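Long-range contacts in aspartate--tRNA(Asp/Asn) ligase (Sulfolobus tokodaii, PDB 1WYD), which probably joins L-aspartate to both tRNA(Asp) and tRNA(Asn), first activating the amino acid with ATP to form Asp-AMP: residues 16-21 with 70-75; 23-28 with 61-66. All blocks are in the same frame, centred on the assembly; numbering follows the deposited sequence.

Overall arrangement
Both contacts belong to the N-terminal OB-fold domain, and they illustrate how one long strand can serve two different partners. Residues 18-31 form a single strand: its beginning pairs with strand 68-77 in contact 1, while further along it meets the loop 61-66 in contact 2. That loop follows the short helix 57-60 and runs into strand 68-77, so the two contacts share strand 18-31 on one side, and on the other use strand 68-77 and the loop leading into it. Their centres lie about 17 Å apart, and about 37 Å (contact 1) and 32 Å (contact 2) from the centre of the chain. Neither touches the predicted aspartate, ATP or magnesium sites; contact 2, however, reaches the second subunit through Trp24.

Contact 1 of 2, residues 16-21 with 70-75; sequences GKEVIW and QVRGIV
Glu18 and Arg72 each place CG anti to the backbone N (chi1 -180° and 173°), and the arginine then bends at chi3 (74°), bringing its NH1 to the tip of the extended glutamate. The resulting salt bridge, Arg72 NH1 to Glu18 OE2 at 2.9 Å, meets the oxygen nearly along its C-O axis, with the carboxylate and guanidinium planes steeply turned against each other. It is a diagonal link, since Glu18 pairs with Ile74 and Arg72 with Ile20 in the antiparallel register. Beneath it the ladder is regular: Val19 N to Gly73 O is 2.9 Å and the return bond, Gly73 N to Val19 O, 3.1 Å. Trp21 and Val71 form the next hydrogen-bonded pair, and the Lys17 carbonyl extends the ladder by accepting Val75 N at 2.7 Å. On the other face the side chains are apolar. Val19 CG2 touches Val75 CG2 at 3.8 Å, and Trp21 CB rests on Val71 CG1 at 3.7 Å, while the indole leads away to Leu39 and Leu87. This pairing of the first and fourth strands closes the OB barrel. Chemically the seam is two-sided, apolar toward Leu39 and Leu87, while the other face mixes Ile20 and Ile74 with the Glu18-Arg72 pair, where Glu91 takes Arg72 NH2 in a second salt bridge that would restrict rotation of the guanidinium and share its charge between two carboxylates.

Contact 2 of 2, residues 23-28 with 61-66; sequences GWVHLL and QELTQE
Trp24 turns the edge of its indole, not a face, to Glu66: the backbone O of Glu66 lies 3.2 Å from Trp24 CD1 and near the ring plane. Glu66 has a positive phi (76°), less common for residues other than glycine, and its side chain doubles back through a bend at chi2 (-42°). Its OE2 thus comes 3.7 Å from the same Trp24 CD1, the carboxylate nearly parallel to the ring. A straight hydrogen bond fixes the turn, Glu66 N donating to a lone pair of Val25 O at 2.8 Å. One water lies 2.8 Å from Glu66 OE1 and 3.0 Å from His26 O, linking the loop to a classic beta bulge in which His26 and Leu27 both face Ile38. Apolar packing continues along the loop: Val25 CG2 meets Leu63 CD1 at 4.3 Å, and Leu28 CD2 packs against Leu63 CB at 4.1 Å. The indole also leaves its own chain, for NE1 donates to Gly390 O of the second subunit and the ring packs on Gly197 there. An alanine at Trp24 would probably open a gap beside Glu66 and take from Gly390 O of the second subunit the indole N-H that reaches it. Glu66 carries salt bridges to Arg40 through OE1 and Arg126 through OE2, which would favour its charged form; the loop residue therefore ties the barrel to the chain that follows it, while Trp24 beside it joins the barrel to the other subunit.

Contact 1 of 2, residues 16-21 with 70-75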
ATOM      1  N   GLY B  16     -34.274  21.412  18.382  1.00 68.64           N
ATOM      2  CA  GLY B  16     -35.322  21.837  17.479  1.00 67.88           C
ATOM      3  C   GLY B  16     -34.994  21.717  16.003  1.00 67.45           C
ATOM      4  O   GLY B  16     -35.836  22.044  15.176  1.00 67.46           O
ATOM      5  N   LYS B  17     -33.798  21.251  15.652  1.00 67.35           N
ATOM      6  CA  LYS B  17     -33.446  21.179  14.230  1.00 67.82           C
ATOM      7  C   LYS B  17     -33.740  19.824  13.549  1.00 66.85           C
ATOM      8  O   LYS B  17     -33.695  18.773  14.188  1.00 66.77           O
ATOM      9  CB  LYS B  17     -32.004  21.658  13.977  1.00 68.37           C
ATOM     10  CG  LYS B  17     -31.802  22.518  12.698  1.00 71.89           C
ATOM     11  CD  LYS B  17     -33.075  23.283  12.233  1.00 77.40           C
ATOM     12  CE  LYS B  17     -33.709  22.628  10.983  1.00 80.35           C
ATOM     13  NZ  LYS B  17     -34.640  23.524  10.226  1.00 83.10           N
ATOM     14  N   GLU B  18     -34.077  19.869  12.262  1.00 65.87           N
ATOM     15  CA  GLU B  18     -34.295  18.648  11.485  1.00 65.26           C
ATOM     16  C   GLU B  18     -33.005  18.076  10.901  1.00 64.31           C
ATOM     17  O   GLU B  18     -32.242  18.771  10.229  1.00 64.49           O
ATOM     18  CB  GLU B  18     -35.303  18.857  10.356  1.00 65.51           C
ATOM     19  CG  GLU B  18     -35.524  17.589   9.564  1.00 65.77           C
ATOM     20  CD  GLU B  18     -36.514  17.771   8.459  1.00 67.97           C
ATOM     21  OE1 GLU B  18     -36.151  18.430   7.455  1.00 71.56           O
ATOM     22  OE2 GLU B  18     -37.645  17.253   8.587  1.00 68.35           O
ATOM     23  N   VAL B  19     -32.783  16.794  11.158  1.00 63.06           N
ATOM     24  CA  VAL B  19     -31.565  16.120  10.731  1.00 61.74           C
ATOM     25  C   VAL B  19     -31.949  14.811  10.045  1.00 60.39           C
ATOM     26  O   VAL B  19     -33.012  14.234  10.325  1.00 60.33           O
ATOM     27  CB  VAL B  19     -30.622  15.894  11.938  1.00 61.84           C
ATOM     28  CG1 VAL B  19     -29.619  14.793  11.668  1.00 63.87           C
ATOM     29  CG2 VAL B  19     -29.887  17.191  12.298  1.00 62.40           C
ATOM     30  N   ILE B  20     -31.111  14.361   9.115  1.00 58.74           N
ATOM     31  CA  ILE B  20     -31.279  13.028   8.548  1.00 56.84           C
ATOM     32  C   ILE B  20     -30.075  12.169   8.884  1.00 55.84           C
ATOM     33  O   ILE B  20     -28.953  12.473   8.474  1.00 55.39           O
ATOM     34  CB  ILE B  20     -31.516  13.076   7.046  1.00 57.06           C
ATOM     35  CG1 ILE B  20     -32.557  14.159   6.713  1.00 56.99           C
ATOM     36  CG2 ILE B  20     -31.912  11.671   6.537  1.00 56.07           C
ATOM     37  CD1 ILE B  20     -33.167  14.049   5.323  1.00 58.37           C
ATOM     38  N   TRP B  21     -30.320  11.123   9.669  1.00 54.45           N
ATOM     39  CA  TRP B  21     -29.321  10.103   9.956  1.00 53.15           C
ATOM     40  C   TRP B  21     -29.509   8.920   9.030  1.00 52.51           C
ATOM     41  O   TRP B  21     -30.650   8.646   8.591  1.00 53.18           O
ATOM     42  CB  TRP B  21     -29.440   9.623  11.390  1.00 53.07           C
ATOM     43  CG  TRP B  21     -28.791  10.527  12.364  1.00 52.78           C
ATOM     44  CD1 TRP B  21     -28.028  11.607  12.085  1.00 52.46           C
ATOM     45  CD2 TRP B  21     -28.847  10.432  13.794  1.00 54.42           C
ATOM     46  NE1 TRP B  21     -27.588  12.191  13.246  1.00 52.05           N
ATOM     47  CE2 TRP B  21     -28.092  11.500  14.313  1.00 52.11           C
ATOM     48  CE3 TRP B  21     -29.470   9.549  14.695  1.00 54.28           C
ATOM     49  CZ2 TRP B  21     -27.938  11.719  15.678  1.00 54.27           C
ATOM     50  CZ3 TRP B  21     -29.317   9.760  16.045  1.00 54.45           C
ATOM     51  CH2 TRP B  21     -28.556  10.836  16.533  1.00 55.80           C
ATOM     52  N   GLN B  70     -32.699   4.822   6.928  1.00 49.11           N
ATOM     53  CA  GLN B  70     -32.643   6.272   6.863  1.00 51.29           C
ATOM     54  C   GLN B  70     -33.627   6.769   7.903  1.00 51.70           C
ATOM     55  O   GLN B  70     -34.765   6.293   7.968  1.00 50.81           O
ATOM     56  CB  GLN B  70     -33.153   6.706   5.501  1.00 52.01           C
ATOM     57  CG  GLN B  70     -32.341   7.750   4.809  1.00 55.70           C
ATOM     58  CD  GLN B  70     -32.883   8.057   3.418  1.00 58.00           C
ATOM     59  OE1 GLN B  70     -32.621   9.126   2.865  1.00 59.59           O
ATOM     60  NE2 GLN B  70     -33.633   7.122   2.856  1.00 57.28           N
ATOM     61  N   VAL B  71     -33.198   7.713   8.733  1.00 53.14           N
ATOM     62  CA  VAL B  71     -34.131   8.355   9.667  1.00 54.42           C
ATOM     63  C   VAL B  71     -34.074   9.894   9.657  1.00 54.76           C
ATOM     64  O   VAL B  71     -33.045  10.505   9.919  1.00 55.66           O
ATOM     65  CB  VAL B  71     -34.063   7.730  11.113  1.00 54.56           C
ATOM     66  CG1 VAL B  71     -32.647   7.755  11.682  1.00 55.67           C
ATOM     67  CG2 VAL B  71     -35.017   8.424  12.048  1.00 54.17           C
ATOM     68  N   ARG B  72     -35.202  10.502   9.305  1.00 55.26           N
ATOM     69  CA  ARG B  72     -35.406  11.940   9.391  1.00 54.88           C
ATOM     70  C   ARG B  72     -36.207  12.270  10.660  1.00 55.17           C
ATOM     71  O   ARG B  72     -37.295  11.725  10.873  1.00 54.55           O
ATOM     72  CB  ARG B  72     -36.170  12.402   8.162  1.00 54.84           C
ATOM     73  CG  ARG B  72     -36.597  13.865   8.194  1.00 56.37           C
ATOM     74  CD  ARG B  72     -37.074  14.389   6.836  1.00 58.48           C
ATOM     75  NE  ARG B  72     -38.394  13.867   6.488  1.00 61.04           N
ATOM     76  CZ  ARG B  72     -39.535  14.198   7.114  1.00 62.40           C
ATOM     77  NH1 ARG B  72     -39.542  15.071   8.131  1.00 61.11           N
ATOM     78  NH2 ARG B  72     -40.681  13.661   6.714  1.00 61.48           N
ATOM     79  N   GLY B  73     -35.660  13.136  11.511  1.00 55.05           N
ATOM     80  CA  GLY B  73     -36.385  13.609  12.673  1.00 56.05           C
ATOM     81  C   GLY B  73     -35.862  14.941  13.220  1.00 57.38           C
ATOM     82  O   GLY B  73     -35.033  15.616  12.592  1.00 56.84           O
ATOM     83  N   ILE B  74     -36.334  15.312  14.408  1.00 57.99           N
ATOM     84  CA  ILE B  74     -35.962  16.589  15.000  1.00 59.41           C
ATOM     85  C   ILE B  74     -35.085  16.347  16.201  1.00 59.87           C
ATOM     86  O   ILE B  74     -35.406  15.539  17.044  1.00 60.28           O
ATOM     87  CB  ILE B  74     -37.233  17.407  15.360  1.00 59.53           C
ATOM     88  CG1 ILE B  74     -37.822  18.044  14.095  1.00 60.46           C
ATOM     89  CG2 ILE B  74     -36.915  18.501  16.365  1.00 58.77           C
ATOM     90  CD1 ILE B  74     -38.671  17.097  13.195  1.00 62.28           C
ATOM     91  N   VAL B  75     -33.956  17.032  16.262  1.00 61.55           N
ATOM     92  CA  VAL B  75     -33.039  16.918  17.409  1.00 62.50           C
ATOM     93  C   VAL B  75     -33.683  17.431  18.710  1.00 63.37           C
ATOM     94  O   VAL B  75     -34.454  18.398  18.690  1.00 63.13           O
ATOM     95  CB  VAL B  75     -31.683  17.606  17.104  1.00 62.42           C
ATOM     96  CG1 VAL B  75     -30.742  17.589  18.302  1.00 61.52           C
ATOM     97  CG2 VAL B  75     -31.019  16.927  15.895  1.00 62.32           C
TER

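Contact 2 of 2, residues 23-28 with 61-66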
ATOM      1  N   GLY B  23     -27.974   4.635   8.743  1.00 45.73           N
ATOM      2  CA  GLY B  23     -27.127   3.628   9.333  1.00 44.36           C
ATOM      3  C   GLY B  23     -27.815   2.347   9.707  1.00 43.32           C
ATOM      4  O   GLY B  23     -28.839   1.998   9.142  1.00 43.72           O
ATOM      5  N   TRP B  24     -27.216   1.665  10.678  1.00 42.86           N
ATOM      6  CA  TRP B  24     -27.609   0.339  11.111  1.00 41.96           C
ATOM      7  C   TRP B  24     -28.373   0.368  12.430  1.00 41.68           C
ATOM      8  O   TRP B  24     -28.003   1.058  13.384  1.00 41.14           O
ATOM      9  CB  TRP B  24     -26.361  -0.546  11.252  1.00 42.03           C
ATOM     10  CG  TRP B  24     -25.759  -0.982   9.951  1.00 41.31           C
ATOM     11  CD1 TRP B  24     -26.101  -2.093   9.206  1.00 40.55           C
ATOM     12  CD2 TRP B  24     -24.745  -0.308   9.209  1.00 41.80           C
ATOM     13  NE1 TRP B  24     -25.344  -2.151   8.057  1.00 39.84           N
ATOM     14  CE2 TRP B  24     -24.509  -1.069   8.021  1.00 41.64           C
ATOM     15  CE3 TRP B  24     -23.983   0.848   9.425  1.00 42.57           C
ATOM     16  CZ2 TRP B  24     -23.538  -0.721   7.087  1.00 40.00           C
ATOM     17  CZ3 TRP B  24     -23.024   1.207   8.469  1.00 42.74           C
ATOM     18  CH2 TRP B  24     -22.808   0.424   7.326  1.00 42.43           C
ATOM     19  N   VAL B  25     -29.454  -0.391  12.461  1.00 41.94           N
ATOM     20  CA  VAL B  25     -30.161  -0.718  13.681  1.00 41.44           C
ATOM     21  C   VAL B  25     -29.258  -1.530  14.606  1.00 42.08           C
ATOM     22  O   VAL B  25     -29.138  -2.751  14.470  1.00 40.89           O
ATOM     23  CB  VAL B  25     -31.437  -1.495  13.358  1.00 41.92           C
ATOM     24  CG1 VAL B  25     -32.148  -1.964  14.648  1.00 40.49           C
ATOM     25  CG2 VAL B  25     -32.382  -0.622  12.464  1.00 42.40           C
ATOM     26  N   HIS B  26     -28.646  -0.831  15.568  1.00 42.26           N
ATOM     27  CA  HIS B  26     -27.804  -1.451  16.595  1.00 42.38           C
ATOM     28  C   HIS B  26     -28.578  -2.168  17.722  1.00 43.43           C
ATOM     29  O   HIS B  26     -28.216  -3.286  18.124  1.00 43.21           O
ATOM     30  CB  HIS B  26     -26.909  -0.370  17.210  1.00 42.54           C
ATOM     31  CG  HIS B  26     -25.760  -0.917  17.983  1.00 41.58           C
ATOM     32  ND1 HIS B  26     -24.584  -1.307  17.381  1.00 41.58           N
ATOM     33  CD2 HIS B  26     -25.606  -1.147  19.307  1.00 41.06           C
ATOM     34  CE1 HIS B  26     -23.756  -1.756  18.308  1.00 40.95           C
ATOM     35  NE2 HIS B  26     -24.355  -1.680  19.477  1.00 40.58           N
ATOM     36  N   LEU B  27     -29.591  -1.496  18.275  1.00 44.47           N
ATOM     37  CA  LEU B  27     -30.439  -2.049  19.330  1.00 46.15           C
ATOM     38  C   LEU B  27     -31.825  -1.490  19.195  1.00 46.69           C
ATOM     39  O   LEU B  27     -32.019  -0.421  18.624  1.00 47.15           O
ATOM     40  CB  LEU B  27     -29.961  -1.684  20.740  1.00 46.80           C
ATOM     41  CG  LEU B  27     -28.862  -2.498  21.385  1.00 49.28           C
ATOM     42  CD1 LEU B  27     -28.045  -1.528  22.276  1.00 52.57           C
ATOM     43  CD2 LEU B  27     -29.420  -3.688  22.168  1.00 49.30           C
ATOM     44  N   LEU B  28     -32.775  -2.204  19.787  1.00 47.66           N
ATOM     45  CA  LEU B  28     -34.182  -1.911  19.662  1.00 49.32           C
ATOM     46  C   LEU B  28     -34.790  -2.231  21.036  1.00 50.59           C
ATOM     47  O   LEU B  28     -34.781  -3.389  21.469  1.00 50.55           O
ATOM     48  CB  LEU B  28     -34.773  -2.815  18.565  1.00 48.73           C
ATOM     49  CG  LEU B  28     -35.439  -2.320  17.268  1.00 49.54           C
ATOM     50  CD1 LEU B  28     -35.043  -0.900  16.799  1.00 44.52           C
ATOM     51  CD2 LEU B  28     -35.254  -3.362  16.122  1.00 46.00           C
ATOM     52  N   GLN B  61     -41.700  -0.900  13.870  1.00 58.29           N
ATOM     53  CA  GLN B  61     -42.128  -2.135  14.523  1.00 58.61           C
ATOM     54  C   GLN B  61     -41.667  -3.361  13.765  1.00 57.93           C
ATOM     55  O   GLN B  61     -41.650  -4.453  14.314  1.00 58.12           O
ATOM     56  CB  GLN B  61     -43.651  -2.167  14.687  1.00 59.02           C
ATOM     57  CG  GLN B  61     -44.188  -1.188  15.750  1.00 62.51           C
ATOM     58  CD  GLN B  61     -44.152  -1.786  17.142  1.00 68.33           C
ATOM     59  OE1 GLN B  61     -43.176  -2.455  17.514  1.00 70.92           O
ATOM     60  NE2 GLN B  61     -45.223  -1.573  17.918  1.00 70.46           N
ATOM     61  N   GLU B  62     -41.294  -3.190  12.503  1.00 57.16           N
ATOM     62  CA  GLU B  62     -40.885  -4.336  11.700  1.00 56.29           C
ATOM     63  C   GLU B  62     -39.352  -4.439  11.561  1.00 53.84           C
ATOM     64  O   GLU B  62     -38.831  -5.425  11.028  1.00 52.83           O
ATOM     65  CB  GLU B  62     -41.609  -4.341  10.350  1.00 57.90           C
ATOM     66  CG  GLU B  62     -41.151  -3.283   9.369  1.00 61.84           C
ATOM     67  CD  GLU B  62     -41.950  -3.335   8.067  1.00 69.11           C
ATOM     68  OE1 GLU B  62     -43.123  -2.850   8.074  1.00 69.85           O
ATOM     69  OE2 GLU B  62     -41.404  -3.865   7.047  1.00 71.18           O
ATOM     70  N   LEU B  63     -38.668  -3.423  12.098  1.00 50.36           N
ATOM     71  CA  LEU B  63     -37.217  -3.302  12.089  1.00 47.38           C
ATOM     72  C   LEU B  63     -36.509  -4.373  12.919  1.00 45.78           C
ATOM     73  O   LEU B  63     -37.004  -4.826  13.956  1.00 45.16           O
ATOM     74  CB  LEU B  63     -36.822  -1.914  12.617  1.00 47.51           C
ATOM     75  CG  LEU B  63     -37.161  -0.680  11.791  1.00 47.60           C
ATOM     76  CD1 LEU B  63     -36.563   0.563  12.458  1.00 50.02           C
ATOM     77  CD2 LEU B  63     -36.669  -0.804  10.348  1.00 47.19           C
ATOM     78  N   THR B  64     -35.319  -4.753  12.477  1.00 44.80           N
ATOM     79  CA  THR B  64     -34.576  -5.835  13.096  1.00 44.34           C
ATOM     80  C   THR B  64     -33.167  -5.383  13.160  1.00 44.51           C
ATOM     81  O   THR B  64     -32.775  -4.522  12.374  1.00 45.34           O
ATOM     82  CB  THR B  64     -34.642  -7.081  12.211  1.00 44.35           C
ATOM     83  OG1 THR B  64     -34.068  -6.775  10.919  1.00 43.19           O
ATOM     84  CG2 THR B  64     -36.103  -7.400  11.915  1.00 43.43           C
ATOM     85  N   GLN B  65     -32.386  -5.975  14.057  1.00 44.86           N
ATOM     86  CA  GLN B  65     -31.000  -5.560  14.230  1.00 44.82           C
ATOM     87  C   GLN B  65     -30.218  -5.825  12.946  1.00 44.27           C
ATOM     88  O   GLN B  65     -30.437  -6.844  12.252  1.00 44.57           O
ATOM     89  CB  GLN B  65     -30.368  -6.262  15.428  1.00 45.21           C
ATOM     90  CG  GLN B  65     -31.069  -5.964  16.737  1.00 46.78           C
ATOM     91  CD  GLN B  65     -30.368  -6.660  17.900  1.00 51.47           C
ATOM     92  OE1 GLN B  65     -29.328  -6.198  18.376  1.00 54.38           O
ATOM     93  NE2 GLN B  65     -30.916  -7.770  18.344  1.00 51.30           N
ATOM     94  N   GLU B  66     -29.343  -4.873  12.636  1.00 43.03           N
ATOM     95  CA  GLU B  66     -28.469  -4.826  11.445  1.00 41.39           C
ATOM     96  C   GLU B  66     -29.136  -4.436  10.123  1.00 41.02           C
ATOM     97  O   GLU B  66     -28.453  -4.318   9.109  1.00 41.35           O
ATOM     98  CB  GLU B  66     -27.561  -6.069  11.296  1.00 41.16           C
ATOM     99  CG  GLU B  66     -26.447  -6.222  12.345  1.00 39.29           C
ATOM    100  CD  GLU B  66     -25.696  -4.935  12.708  1.00 39.28           C
ATOM    101  OE1 GLU B  66     -25.861  -4.486  13.859  1.00 38.28           O
ATOM    102  OE2 GLU B  66     -24.936  -4.373  11.873  1.00 37.22           O
TER
HETATM  103  O   HOH W   1     -27.227  -5.266  16.125  1.00 37.87           O